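Local coordinates for protein ribonucleoside-diphosphate reductase subunit beta (Bacillus halodurans C-125, PDB 2RCC) that probably serves as the iron-binding small subunit of a class I ribonucleotide reductase, which turns ribonucleotides into deoxyribonucleotides for DNA synthesis, at residues L260-F265 / D280-I285; T253-A258 / K300-I305; E3-R8 / P170-F175. All blocks are in the same frame, centred on the assembly; numbering follows the deposited sequence. Where two conformers were deposited one is given.

Interaction 1: L260-F265 / D280-I285; sequences LEKDWF and DMETYI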
ATOM      1  N   LEU A 260       2.135 -13.085  27.388  1.00 22.86           N
ATOM      2  CA  LEU A 260       2.752 -11.759  27.270  1.00 21.15           C
ATOM      3  C   LEU A 260       1.701 -10.665  27.310  1.00 18.91           C
ATOM      4  O   LEU A 260       1.919  -9.646  27.937  1.00 17.33           O
ATOM      5  CB  LEU A 260       3.601 -11.620  25.992  1.00 21.43           C
ATOM      6  CG  LEU A 260       4.966 -12.322  26.042  1.00 31.17           C
ATOM      7  CD1 LEU A 260       5.593 -12.455  24.648  1.00 33.92           C
ATOM      8  CD2 LEU A 260       5.904 -11.594  26.991  1.00 29.73           C
ATOM      9  N   GLU A 261       0.568 -10.883  26.656  1.00 16.72           N
ATOM     10  CA  GLU A 261      -0.533  -9.900  26.688  1.00 16.54           C
ATOM     11  C   GLU A 261      -1.044  -9.723  28.112  1.00 16.51           C
ATOM     12  O   GLU A 261      -1.212  -8.599  28.554  1.00 17.87           O
ATOM     13  CB  GLU A 261      -1.647 -10.320  25.722  1.00 19.64           C
ATOM     14  CG  GLU A 261      -2.832  -9.350  25.613  1.00 17.43           C
ATOM     15  CD  GLU A 261      -2.487  -7.969  25.089  1.00 17.62           C
ATOM     16  OE1 GLU A 261      -1.419  -7.745  24.501  1.00 21.33           O
ATOM     17  OE2 GLU A 261      -3.315  -7.071  25.260  1.00 21.89           O
ATOM     18  N   LYS A 262      -1.246 -10.828  28.830  1.00 17.85           N
ATOM     19  CA  LYS A 262      -1.700 -10.802  30.222  1.00 19.50           C
ATOM     20  C   LYS A 262      -0.703 -10.050  31.078  1.00 20.32           C
ATOM     21  O   LYS A 262      -1.104  -9.289  31.927  1.00 21.38           O
ATOM     22  CB  LYS A 262      -1.888 -12.223  30.774  1.00 20.04           C
ATOM     23  CG  LYS A 262      -3.026 -12.959  30.110  1.00 24.26           C
ATOM     24  CD  LYS A 262      -3.061 -14.424  30.432  1.00 20.34           C
ATOM     25  CE  LYS A 262      -4.085 -15.110  29.496  1.00 25.13           C
ATOM     26  NZ  LYS A 262      -4.380 -16.502  29.815  1.00 24.42           N
ATOM     27  N   ASP A 263       0.593 -10.240  30.836  1.00 18.89           N
ATOM     28  CA  ASP A 263       1.640  -9.520  31.593  1.00 20.92           C
ATOM     29  C   ASP A 263       1.533  -8.014  31.349  1.00 18.32           C
ATOM     30  O   ASP A 263       1.579  -7.216  32.280  1.00 17.81           O
ATOM     31  CB  ASP A 263       3.040  -9.997  31.204  1.00 23.23           C
ATOM     32  CG  ASP A 263       3.337 -11.446  31.628  1.00 29.80           C
ATOM     33  OD1 ASP A 263       2.715 -11.971  32.583  1.00 39.66           O
ATOM     34  OD2 ASP A 263       4.209 -12.069  30.972  1.00 46.98           O
ATOM     35  N   TRP A 264       1.425  -7.640  30.090  1.00 20.99           N
ATOM     36  CA  TRP A 264       1.270  -6.246  29.719  0.50 21.51           C
ATOM     37  C   TRP A 264       0.022  -5.651  30.347  1.00 19.60           C
ATOM     38  O   TRP A 264       0.062  -4.554  30.912  1.00 17.79           O
ATOM     39  CB  TRP A 264       1.261  -6.108  28.207  0.50 23.37           C
ATOM     40  CG  TRP A 264       2.643  -6.069  27.650  0.50 26.57           C
ATOM     41  CD1 TRP A 264       3.460  -7.118  27.311  0.50 31.23           C
ATOM     42  CD2 TRP A 264       3.386  -4.898  27.398  0.50 30.96           C
ATOM     43  NE1 TRP A 264       4.651  -6.665  26.846  0.50 32.86           N
ATOM     44  CE2 TRP A 264       4.635  -5.298  26.881  0.50 33.16           C
ATOM     45  CE3 TRP A 264       3.114  -3.536  27.545  0.50 30.31           C
ATOM     46  CZ2 TRP A 264       5.597  -4.395  26.491  0.50 32.32           C
ATOM     47  CZ3 TRP A 264       4.072  -2.637  27.176  0.50 33.11           C
ATOM     48  CH2 TRP A 264       5.307  -3.062  26.664  0.50 31.75           C
ATOM     49  N   PHE A 265      -1.080  -6.367  30.218  1.00 19.36           N
ATOM     50  CA  PHE A 265      -2.327  -5.971  30.858  1.00 15.82           C
ATOM     51  C   PHE A 265      -2.103  -5.780  32.382  1.00 15.94           C
ATOM     52  O   PHE A 265      -2.531  -4.791  32.966  1.00 16.61           O
ATOM     53  CB  PHE A 265      -3.387  -7.050  30.665  1.00 17.61           C
ATOM     54  CG  PHE A 265      -4.542  -6.873  31.580  1.00 19.88           C
ATOM     55  CD1 PHE A 265      -5.354  -5.777  31.422  1.00 20.47           C
ATOM     56  CD2 PHE A 265      -4.739  -7.730  32.663  1.00 23.73           C
ATOM     57  CE1 PHE A 265      -6.417  -5.537  32.305  1.00 25.19           C
ATOM     58  CE2 PHE A 265      -5.788  -7.500  33.555  1.00 28.05           C
ATOM     59  CZ  PHE A 265      -6.644  -6.404  33.344  1.00 18.87           C
ATOM     60  N   ASP A 280     -11.487 -11.639  34.431  1.00 17.51           N
ATOM     61  CA  ASP A 280     -12.307 -11.610  33.229  1.00 17.10           C
ATOM     62  C   ASP A 280     -11.490 -11.206  32.003  1.00 17.19           C
ATOM     63  O   ASP A 280     -11.704 -11.763  30.939  1.00 17.47           O
ATOM     64  CB  ASP A 280     -13.471 -10.599  33.341  1.00 16.09           C
ATOM     65  CG  ASP A 280     -14.624 -11.069  34.264  1.00 22.04           C
ATOM     66  OD1 ASP A 280     -14.759 -12.274  34.578  1.00 22.71           O
ATOM     67  OD2 ASP A 280     -15.416 -10.189  34.657  1.00 22.29           O
HETATM   68  N   MSE A 281     -10.584 -10.237  32.152  1.00 16.54           N
HETATM   69  CA  MSE A 281      -9.727  -9.828  31.051  1.00 18.76           C
HETATM   70  C   MSE A 281      -8.777 -10.948  30.626  1.00 18.09           C
HETATM   71  O   MSE A 281      -8.548 -11.147  29.448  1.00 16.27           O
HETATM   72  CB  MSE A 281      -8.884  -8.583  31.429  1.00 20.15           C
HETATM   73  CG  MSE A 281      -8.068  -8.009  30.260  1.00 18.88           C
HETATM   74 SE   MSE A 281      -9.141  -7.289  28.849  0.75 16.17          SE
HETATM   75  CE  MSE A 281      -9.251  -5.468  29.532  1.00 18.76           C
ATOM     76  N   GLU A 282      -8.191 -11.642  31.593  1.00 19.02           N
ATOM     77  CA  GLU A 282      -7.278 -12.722  31.293  1.00 20.76           C
ATOM     78  C   GLU A 282      -8.017 -13.841  30.556  1.00 21.60           C
ATOM     79  O   GLU A 282      -7.487 -14.353  29.574  1.00 24.29           O
ATOM     80  CB  GLU A 282      -6.531 -13.170  32.563  1.00 21.29           C
ATOM     81  CG  GLU A 282      -5.534 -12.062  32.963  1.00 23.57           C
ATOM     82  CD  GLU A 282      -4.670 -12.368  34.150  1.00 25.49           C
ATOM     83  OE1 GLU A 282      -4.807 -13.443  34.730  1.00 43.65           O
ATOM     84  OE2 GLU A 282      -3.858 -11.485  34.512  1.00 31.25           O
ATOM     85  N   THR A 283      -9.242 -14.155  30.983  1.00 20.30           N
ATOM     86  CA  THR A 283     -10.066 -15.156  30.307  1.00 20.84           C
ATOM     87  C   THR A 283     -10.377 -14.697  28.882  1.00 18.21           C
ATOM     88  O   THR A 283     -10.363 -15.507  27.976  1.00 17.10           O
ATOM     89  CB  THR A 283     -11.353 -15.447  31.050  1.00 18.45           C
ATOM     90  OG1 THR A 283     -11.043 -15.771  32.404  1.00 20.48           O
ATOM     91  CG2 THR A 283     -12.151 -16.619  30.415  1.00 21.04           C
ATOM     92  N   TYR A 284     -10.660 -13.417  28.705  1.00 20.57           N
ATOM     93  CA  TYR A 284     -10.901 -12.827  27.379  1.00 21.50           C
ATOM     94  C   TYR A 284      -9.671 -12.958  26.467  1.00 21.97           C
ATOM     95  O   TYR A 284      -9.804 -13.312  25.294  1.00 19.44           O
ATOM     96  CB  TYR A 284     -11.384 -11.362  27.512  1.00 22.62           C
ATOM     97  CG  TYR A 284     -11.443 -10.586  26.215  1.00 25.66           C
ATOM     98  CD1 TYR A 284     -12.349 -10.929  25.211  1.00 27.48           C
ATOM     99  CD2 TYR A 284     -10.599  -9.495  25.992  1.00 24.36           C
ATOM    100  CE1 TYR A 284     -12.387 -10.209  24.001  1.00 33.04           C
ATOM    101  CE2 TYR A 284     -10.642  -8.783  24.820  1.00 29.51           C
ATOM    102  CZ  TYR A 284     -11.539  -9.130  23.834  1.00 27.32           C
ATOM    103  OH  TYR A 284     -11.540  -8.394  22.675  1.00 32.88           O
ATOM    104  N   ILE A 285      -8.478 -12.713  27.004  1.00 21.49           N
ATOM    105  CA  ILE A 285      -7.233 -12.915  26.222  1.00 23.08           C
ATOM    106  C   ILE A 285      -7.084 -14.411  25.806  1.00 22.26           C
ATOM    107  O   ILE A 285      -6.704 -14.692  24.670  1.00 24.04           O
ATOM    108  CB  ILE A 285      -5.985 -12.442  27.005  1.00 23.78           C
ATOM    109  CG1 ILE A 285      -6.051 -10.923  27.227  1.00 25.78           C
ATOM    110  CG2 ILE A 285      -4.649 -12.837  26.273  1.00 21.88           C
ATOM    111  CD1 ILE A 285      -5.151 -10.432  28.369  1.00 21.36           C
TER
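The segments 260-265 and 280-285 are both helical, and their axes come within 9.9 Å at 153°, close to antiparallel. No hydrogen bond joins them; the evidence for the contact is the fit of side chains.

The selenomethionine M281 can be followed atom by atom. Its CB lies 3.7 Å from F265 CZ, at the far rim of the phenyl ring. CG, held anti to the backbone N, stands almost over the middle of the ring: it is 3.6 Å from the F265 centroid and only 11° off the normal, a CH-pi contact. Bends at chi2 and chi3 then carry the chain off centre. SE sits 5.1 Å from the F265 centroid at an oblique 27°, which makes a Met-aromatic contact, and CE closes the path 4.0 Å from F265 CE1.

One turn further along 280-285, I285 packs against E261 and K262. I285 CD1 reaches K262 CG at 3.7 Å and also meets E261 CG, while the extended lysine runs past the isoleucine in the opposite direction. K262 CE comes within 3.5 Å of E282 O, and NZ beyond it is hydrogen-bonded to S286 OG.

Both carboxylates have their polar partners outside the two segments. E282 forms a salt bridge with R266, which would favour its ionised state. Buried E261 is paired with R155 and also accepts from S192 OG and F190 N; these bonds fix its head group while its CG packs against I285.

Two consecutive helices, 244-268 and 278-295, thus form an antiparallel hairpin in the ferritin-like helical fold of the R2 family, with the E261 side chain about 10 Å from that of E220, a probable iron ligand.

Interaction 2: T253-A258 / K300-I305; sequences TLMKAA and KPYPEI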
ATOM      1  N   THR A 253       3.135 -20.853  20.427  1.00 21.26           N
ATOM      2  CA  THR A 253       3.310 -19.442  20.095  1.00 21.06           C
ATOM      3  C   THR A 253       2.106 -18.608  20.553  1.00 22.05           C
ATOM      4  O   THR A 253       2.299 -17.543  21.140  1.00 22.95           O
ATOM      5  CB  THR A 253       3.635 -19.269  18.597  1.00 18.93           C
ATOM      6  OG1 THR A 253       4.756 -20.108  18.295  1.00 20.99           O
ATOM      7  CG2 THR A 253       3.969 -17.810  18.271  1.00 18.10           C
ATOM      8  N   LEU A 254       0.884 -19.098  20.302  1.00 21.85           N
ATOM      9  CA  LEU A 254      -0.324 -18.436  20.817  1.00 19.96           C
ATOM     10  C   LEU A 254      -0.366 -18.369  22.344  1.00 19.74           C
ATOM     11  O   LEU A 254      -0.740 -17.344  22.896  1.00 16.86           O
ATOM     12  CB  LEU A 254      -1.594 -19.124  20.312  1.00 22.43           C
ATOM     13  CG  LEU A 254      -1.921 -18.912  18.828  1.00 20.88           C
ATOM     14  CD1 LEU A 254      -3.036 -19.856  18.419  1.00 17.90           C
ATOM     15  CD2 LEU A 254      -2.262 -17.468  18.520  1.00 27.43           C
HETATM   16  N   MSE A 255       0.044 -19.439  23.025  1.00 20.34           N
HETATM   17  CA  MSE A 255       0.073 -19.429  24.499  1.00 21.28           C
HETATM   18  C   MSE A 255       1.099 -18.458  25.058  1.00 21.27           C
HETATM   19  O   MSE A 255       0.818 -17.766  26.032  1.00 23.42           O
HETATM   20  CB  MSE A 255       0.350 -20.823  25.067  1.00 22.55           C
HETATM   21  CG  MSE A 255      -0.750 -21.832  24.801  1.00 20.42           C
HETATM   22 SE   MSE A 255      -0.322 -23.660  25.327  0.75 26.29          SE
HETATM   23  CE  MSE A 255       1.608 -23.749  25.284  1.00 39.09           C
ATOM     24  N   LYS A 256       2.284 -18.403  24.454  1.00 21.22           N
ATOM     25  CA  LYS A 256       3.331 -17.451  24.882  1.00 20.11           C
ATOM     26  C   LYS A 256       2.874 -16.025  24.662  1.00 22.98           C
ATOM     27  O   LYS A 256       3.085 -15.152  25.520  1.00 22.04           O
ATOM     28  CB  LYS A 256       4.639 -17.712  24.125  1.00 21.97           C
ATOM     29  CG  LYS A 256       5.825 -16.881  24.597  1.00 26.42           C
ATOM     30  N   ALA A 257       2.246 -15.797  23.500  1.00 20.31           N
ATOM     31  CA  ALA A 257       1.693 -14.520  23.157  1.00 20.67           C
ATOM     32  C   ALA A 257       0.540 -14.094  24.116  1.00 19.94           C
ATOM     33  O   ALA A 257       0.492 -12.951  24.534  1.00 21.89           O
ATOM     34  CB  ALA A 257       1.232 -14.546  21.710  1.00 18.72           C
ATOM     35  N   ALA A 258      -0.367 -15.008  24.428  1.00 19.18           N
ATOM     36  CA  ALA A 258      -1.445 -14.787  25.411  1.00 19.04           C
ATOM     37  C   ALA A 258      -0.866 -14.421  26.792  1.00 19.96           C
ATOM     38  O   ALA A 258      -1.343 -13.505  27.435  1.00 16.76           O
ATOM     39  CB  ALA A 258      -2.317 -16.019  25.528  1.00 19.32           C
ATOM     40  N   LYS A 300      -7.576 -25.537  19.828  1.00 29.38           N
ATOM     41  CA  LYS A 300      -7.609 -24.474  20.834  1.00 31.03           C
ATOM     42  C   LYS A 300      -6.572 -24.702  21.930  1.00 32.57           C
ATOM     43  O   LYS A 300      -6.593 -25.760  22.533  1.00 35.56           O
ATOM     44  CB  LYS A 300      -8.986 -24.419  21.502  1.00 29.04           C
ATOM     45  CG  LYS A 300     -10.095 -23.987  20.599  1.00 32.39           C
ATOM     46  CD  LYS A 300     -11.389 -23.888  21.355  1.00 32.17           C
ATOM     47  CE  LYS A 300     -12.508 -23.346  20.473  1.00 38.32           C
ATOM     48  NZ  LYS A 300     -13.832 -23.346  21.146  1.00 35.50           N
ATOM     49  N   PRO A 301      -5.659 -23.732  22.193  1.00 32.81           N
ATOM     50  CA  PRO A 301      -4.738 -23.957  23.328  1.00 30.02           C
ATOM     51  C   PRO A 301      -5.418 -24.042  24.708  1.00 29.55           C
ATOM     52  O   PRO A 301      -4.886 -24.705  25.603  1.00 28.38           O
ATOM     53  CB  PRO A 301      -3.791 -22.748  23.270  1.00 31.16           C
ATOM     54  CG  PRO A 301      -4.417 -21.754  22.339  1.00 33.21           C
ATOM     55  CD  PRO A 301      -5.386 -22.468  21.480  1.00 30.60           C
ATOM     56  N   TYR A 302      -6.588 -23.412  24.870  1.00 28.54           N
ATOM     57  CA  TYR A 302      -7.324 -23.365  26.134  1.00 28.01           C
ATOM     58  C   TYR A 302      -8.733 -23.916  25.925  1.00 29.50           C
ATOM     59  O   TYR A 302      -9.717 -23.189  26.092  1.00 28.98           O
ATOM     60  CB  TYR A 302      -7.379 -21.922  26.678  1.00 27.68           C
ATOM     61  CG  TYR A 302      -6.026 -21.257  26.752  1.00 25.31           C
ATOM     62  CD1 TYR A 302      -5.090 -21.661  27.693  1.00 26.21           C
ATOM     63  CD2 TYR A 302      -5.675 -20.230  25.864  1.00 18.61           C
ATOM     64  CE1 TYR A 302      -3.834 -21.066  27.754  1.00 26.66           C
ATOM     65  CE2 TYR A 302      -4.414 -19.620  25.919  1.00 22.25           C
ATOM     66  CZ  TYR A 302      -3.508 -20.044  26.875  1.00 27.80           C
ATOM     67  OH  TYR A 302      -2.271 -19.468  26.956  1.00 24.75           O
ATOM     68  N   PRO A 303      -8.849 -25.242  25.668  1.00 33.64           N
ATOM     69  CA  PRO A 303     -10.170 -25.833  25.398  1.00 35.06           C
ATOM     70  C   PRO A 303     -11.194 -25.593  26.489  1.00 35.60           C
ATOM     71  O   PRO A 303     -12.367 -25.515  26.175  1.00 38.43           O
ATOM     72  CB  PRO A 303      -9.882 -27.328  25.219  1.00 35.95           C
ATOM     73  CG  PRO A 303      -8.573 -27.548  25.861  1.00 37.39           C
ATOM     74  CD  PRO A 303      -7.797 -26.270  25.692  1.00 31.98           C
ATOM     75  N   GLU A 304     -10.763 -25.454  27.745  1.00 36.49           N
ATOM     76  CA  GLU A 304     -11.678 -25.128  28.836  1.00 36.75           C
ATOM     77  C   GLU A 304     -12.372 -23.777  28.657  1.00 37.77           C
ATOM     78  O   GLU A 304     -13.492 -23.619  29.112  1.00 37.73           O
ATOM     79  CB  GLU A 304     -10.992 -25.203  30.215  1.00 37.09           C
ATOM     80  CG  GLU A 304     -10.032 -24.045  30.638  1.00 41.38           C
ATOM     81  CD  GLU A 304      -8.665 -24.058  29.957  1.00 41.76           C
ATOM     82  OE1 GLU A 304      -8.467 -24.774  28.962  1.00 29.31           O
ATOM     83  OE2 GLU A 304      -7.770 -23.336  30.444  1.00 47.08           O
ATOM     84  N   ILE A 305     -11.725 -22.811  27.996  1.00 37.88           N
ATOM     85  CA  ILE A 305     -12.334 -21.486  27.788  1.00 38.66           C
ATOM     86  C   ILE A 305     -13.196 -21.533  26.522  1.00 39.62           C
ATOM     87  O   ILE A 305     -12.682 -21.393  25.404  1.00 38.52           O
ATOM     88  CB  ILE A 305     -11.279 -20.320  27.702  1.00 38.10           C
ATOM     89  CG1 ILE A 305     -10.280 -20.374  28.869  1.00 35.10           C
ATOM     90  CG2 ILE A 305     -11.993 -18.954  27.640  1.00 35.87           C
ATOM     91  CD1 ILE A 305     -10.903 -20.347  30.239  1.00 27.61           C
TER
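P301 and Y302, at the start of a type I beta turn running from Y302 to I305 in the loop after helix 278-295, lie against the flank of helix 244-268. The turn is closed by I305 N donating to Y302 O at 2.8 Å, and the same carbonyl oxygen also accepts from N290 ND2, so two bonds hold it.

With CG anti to the carbonyl carbon (chi1 -51°), the Y302 side chain extends to the helix and meets it with its phenolic tip. Y302 OH stops 3.4 Å from M255 CA, beside M255 CB, and 3.7 Å from A258 CB, one turn on. These neighbours are carbons, and no hydrogen bond crosses between the segments. In this all-helical, ferritin-like fold the loop thereby packs back on the helix preceding 278-295, covering L254, M255 and A258 on this part of it.

The selenomethionine M255 lies against both loop residues. Its CG is 3.5 Å from P301 CB and 3.9 Å from Y302 CZ, crossing the tyrosine obliquely, whereas the bend at chi3 leads its end away from the loop. P301 CB in turn sits over one face of the Y302 ring, 4.0 Å above the plane and displaced toward the rim. An alanine at Y302 would remove the ring and hydroxyl that cover M255 and A258, and would probably leave the loop held to this part of the helix mainly by P301. The next ring atom, P301 CG, is 4.4 Å from L254 CB; L254 also touches I184 on helix 172-187 and A293 on helix 278-295.

Interaction 3: E3-R8 / P170-F175; sequences EQLQKR and PTPKTF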
ATOM      1  N   GLU A   3      13.489 -25.664   0.811  1.00 46.31           N
ATOM      2  CA  GLU A   3      14.015 -24.836  -0.287  1.00 45.66           C
ATOM      3  C   GLU A   3      14.009 -23.364   0.109  1.00 38.98           C
ATOM      4  O   GLU A   3      13.084 -22.942   0.785  1.00 38.16           O
ATOM      5  CB  GLU A   3      13.142 -25.002  -1.553  1.00 45.82           C
ATOM      6  CG  GLU A   3      11.588 -24.624  -1.416  1.00 50.05           C
ATOM      7  CD  GLU A   3      10.818 -24.695  -2.759  1.00 49.94           C
ATOM      8  OE1 GLU A   3      11.299 -25.370  -3.701  1.00 69.61           O
ATOM      9  OE2 GLU A   3       9.741 -24.070  -2.887  1.00 42.71           O
ATOM     10  N   GLN A   4      15.018 -22.583  -0.270  1.00 32.22           N
ATOM     11  CA  GLN A   4      14.965 -21.147   0.052  1.00 31.73           C
ATOM     12  C   GLN A   4      14.060 -20.426  -0.931  1.00 24.04           C
ATOM     13  O   GLN A   4      13.930 -20.850  -2.070  1.00 22.25           O
ATOM     14  CB  GLN A   4      16.340 -20.491   0.158  1.00 33.39           C
ATOM     15  CG  GLN A   4      16.998 -20.738   1.525  1.00 41.59           C
ATOM     16  CD  GLN A   4      18.247 -19.910   1.740  1.00 39.10           C
ATOM     17  OE1 GLN A   4      19.018 -19.669   0.806  1.00 53.93           O
ATOM     18  NE2 GLN A   4      18.468 -19.490   2.983  1.00 50.78           N
ATOM     19  N   LEU A   5      13.433 -19.348  -0.478  1.00 21.78           N
ATOM     20  CA  LEU A   5      12.484 -18.598  -1.297  1.00 20.59           C
ATOM     21  C   LEU A   5      13.168 -17.648  -2.243  1.00 21.96           C
ATOM     22  O   LEU A   5      14.190 -17.071  -1.915  1.00 21.39           O
ATOM     23  CB  LEU A   5      11.539 -17.769  -0.437  1.00 21.04           C
ATOM     24  CG  LEU A   5      10.736 -18.579   0.573  1.00 16.12           C
ATOM     25  CD1 LEU A   5       9.813 -17.658   1.272  1.00 15.61           C
ATOM     26  CD2 LEU A   5       9.996 -19.779  -0.033  1.00 11.31           C
ATOM     27  N   GLN A   6      12.559 -17.468  -3.406  1.00 23.32           N
ATOM     28  CA  GLN A   6      13.049 -16.552  -4.398  1.00 24.97           C
ATOM     29  C   GLN A   6      12.139 -15.344  -4.306  1.00 21.64           C
ATOM     30  O   GLN A   6      10.935 -15.490  -4.133  1.00 20.06           O
ATOM     31  CB  GLN A   6      12.990 -17.203  -5.781  1.00 25.68           C
ATOM     32  CG  GLN A   6      13.858 -18.440  -5.912  1.00 36.43           C
ATOM     33  CD  GLN A   6      15.329 -18.122  -5.733  1.00 41.49           C
ATOM     34  OE1 GLN A   6      15.864 -17.257  -6.420  1.00 49.01           O
ATOM     35  NE2 GLN A   6      15.987 -18.807  -4.798  1.00 55.58           N
ATOM     36  N   LYS A   7      12.724 -14.153  -4.332  1.00 20.51           N
ATOM     37  CA  LYS A   7      11.943 -12.938  -4.331  1.00 18.98           C
ATOM     38  C   LYS A   7      11.045 -12.851  -5.550  1.00 18.49           C
ATOM     39  O   LYS A   7      11.393 -13.366  -6.606  1.00 20.05           O
ATOM     40  CB  LYS A   7      12.833 -11.673  -4.286  1.00 21.03           C
ATOM     41  CG  LYS A   7      13.347 -11.267  -2.903  1.00 20.53           C
ATOM     42  CD  LYS A   7      14.240 -10.054  -2.998  1.00 18.63           C
ATOM     43  CE  LYS A   7      14.885  -9.656  -1.649  1.00 27.41           C
ATOM     44  N   ARG A   8       9.905 -12.178  -5.391  1.00 15.49           N
ATOM     45  CA  ARG A   8       8.995 -11.922  -6.501  1.00 16.17           C
ATOM     46  C   ARG A   8       9.679 -11.100  -7.586  1.00 15.98           C
ATOM     47  O   ARG A   8      10.305 -10.066  -7.311  1.00 15.07           O
ATOM     48  CB  ARG A   8       7.781 -11.156  -6.027  1.00 15.36           C
ATOM     49  CG  ARG A   8       6.796 -10.701  -7.124  1.00 17.01           C
ATOM     50  CD  ARG A   8       5.610  -9.960  -6.576  1.00 17.22           C
ATOM     51  NE  ARG A   8       5.936  -8.746  -5.820  1.00 17.45           N
ATOM     52  CZ  ARG A   8       6.034  -8.648  -4.493  1.00 19.16           C
ATOM     53  NH1 ARG A   8       5.776  -9.652  -3.669  1.00 16.52           N
ATOM     54  NH2 ARG A   8       6.343  -7.489  -3.958  1.00 18.89           N
ATOM     55  N   PRO A 170      15.129 -17.622   4.676  1.00 27.69           N
ATOM     56  CA  PRO A 170      13.751 -17.564   4.161  1.00 24.53           C
ATOM     57  C   PRO A 170      13.373 -18.843   3.427  1.00 23.22           C
ATOM     58  O   PRO A 170      13.924 -19.142   2.391  1.00 23.30           O
ATOM     59  CB  PRO A 170      13.766 -16.365   3.215  1.00 25.84           C
ATOM     60  CG  PRO A 170      15.145 -16.140   2.866  1.00 30.09           C
ATOM     61  CD  PRO A 170      16.038 -16.767   3.896  1.00 27.13           C
ATOM     62  N   THR A 171      12.469 -19.610   4.009  1.00 21.23           N
ATOM     63  CA  THR A 171      11.998 -20.862   3.450  1.00 19.81           C
ATOM     64  C   THR A 171      10.498 -20.848   3.699  1.00 20.73           C
ATOM     65  O   THR A 171      10.020 -19.974   4.411  1.00 23.89           O
ATOM     66  CB  THR A 171      12.590 -22.037   4.196  1.00 22.43           C
ATOM     67  OG1 THR A 171      12.028 -22.066   5.519  1.00 21.48           O
ATOM     68  CG2 THR A 171      14.157 -21.941   4.282  1.00 19.25           C
ATOM     69  N   PRO A 172       9.733 -21.787   3.097  1.00 20.86           N
ATOM     70  CA  PRO A 172       8.298 -21.847   3.387  1.00 20.85           C
ATOM     71  C   PRO A 172       7.949 -22.062   4.876  1.00 19.46           C
ATOM     72  O   PRO A 172       6.923 -21.598   5.333  1.00 20.58           O
ATOM     73  CB  PRO A 172       7.839 -23.034   2.542  1.00 21.94           C
ATOM     74  CG  PRO A 172       8.819 -23.084   1.412  1.00 21.50           C
ATOM     75  CD  PRO A 172      10.109 -22.772   2.062  1.00 18.85           C
ATOM     76  N   LYS A 173       8.821 -22.723   5.613  1.00 20.81           N
ATOM     77  CA  LYS A 173       8.634 -22.971   7.031  1.00 21.14           C
ATOM     78  C   LYS A 173       8.801 -21.686   7.848  1.00 20.41           C
ATOM     79  O   LYS A 173       7.983 -21.409   8.693  1.00 21.08           O
ATOM     80  CB  LYS A 173       9.630 -24.033   7.506  1.00 21.25           C
ATOM     81  CG  LYS A 173       9.438 -24.517   8.933  1.00 20.87           C
ATOM     82  CD  LYS A 173      10.562 -25.487   9.308  1.00 26.19           C
ATOM     83  CE  LYS A 173      10.502 -25.878  10.774  1.00 31.65           C
ATOM     84  NZ  LYS A 173       9.216 -26.586  11.071  1.00 40.07           N
ATOM     85  N   THR A 174       9.870 -20.932   7.612  1.00 20.28           N
ATOM     86  CA  THR A 174      10.081 -19.641   8.305  1.00 20.88           C
ATOM     87  C   THR A 174       9.053 -18.571   7.842  1.00 18.53           C
ATOM     88  O   THR A 174       8.684 -17.677   8.613  1.00 20.28           O
ATOM     89  CB  THR A 174      11.536 -19.137   8.176  1.00 19.81           C
ATOM     90  OG1 THR A 174      11.878 -18.923   6.785  1.00 20.60           O
ATOM     91  CG2 THR A 174      12.503 -20.114   8.841  1.00 18.90           C
ATOM     92  N   PHE A 175       8.580 -18.648   6.598  1.00 18.60           N
ATOM     93  CA  PHE A 175       7.526 -17.758   6.122  1.00 18.86           C
ATOM     94  C   PHE A 175       6.218 -18.026   6.870  1.00 20.57           C
ATOM     95  O   PHE A 175       5.527 -17.094   7.301  1.00 19.49           O
ATOM     96  CB  PHE A 175       7.299 -17.906   4.628  1.00 17.38           C
ATOM     97  CG  PHE A 175       6.423 -16.844   4.067  1.00 17.52           C
ATOM     98  CD1 PHE A 175       5.052 -17.016   4.043  1.00 16.40           C
ATOM     99  CD2 PHE A 175       6.961 -15.654   3.588  1.00 17.28           C
ATOM    100  CE1 PHE A 175       4.199 -16.005   3.526  1.00 18.76           C
ATOM    101  CE2 PHE A 175       6.112 -14.638   3.073  1.00 23.11           C
ATOM    102  CZ  PHE A 175       4.735 -14.838   3.051  1.00 17.47           C
TER
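T171 OG1 is gripped by two backbone donors: T174 N at 3.2 Å, with a nearly straight 177° at the hydrogen, and K173 N at 3.3 Å, a weak, bent bond. This is a threonine N-cap, placed immediately before helix 172-187, and OG1 reaches these donors from the crowded position between the backbone N and the carbonyl carbon. P172, the first residue of the helix, has no N-H in need of such a partner.

The N-terminal segment 3-8 runs in extended form past this cap. Its one hydrogen bond to 170-175 is L5 N to P170 O, 2.9 Å long and 159° at the hydrogen, the donor standing 36° out of the carbonyl plane rather than on a lone pair. Q4 CA adds a CA-H...O contact to P170 O at 3.3 Å, and beyond it the Q4 amide is held by N169 through NE2.

L5 turns into the protein. Its CD2 slides alongside the proline ring, 3.7 Å from P172 CD, while CD1 approaches F175 CD2 obliquely at 4.2 Å; F166 and Y102 also touch this leucine. Farther on, R8 forms a salt bridge with D94 of the second subunit, so the same segment extends to the dimer interface. E3 O is buried without a polar partner, resting 3.2 Å from P172 CD.

In the fold
Along the chain, interaction 3 closes first, joining residues 3-8 to 170-175. Interaction 2 then ties 253-258 to 300-305, and interaction 1 is nested inside the loop it closes. Interactions 1 and 2 share helix 244-268; their centres are 11 Å apart, and they touch where I285 CG2 lies 3.6 Å from A258 O. The helix pair and the following loop are therefore one continuous packed region. Interaction 3 stands apart, its centre 34 Å from that of interaction 1 and 28 Å from that of interaction 2, away from the probable iron site. Helix 172-187, which starts in interaction 3, carries I184 to L254 of interaction 2, linking the two regions.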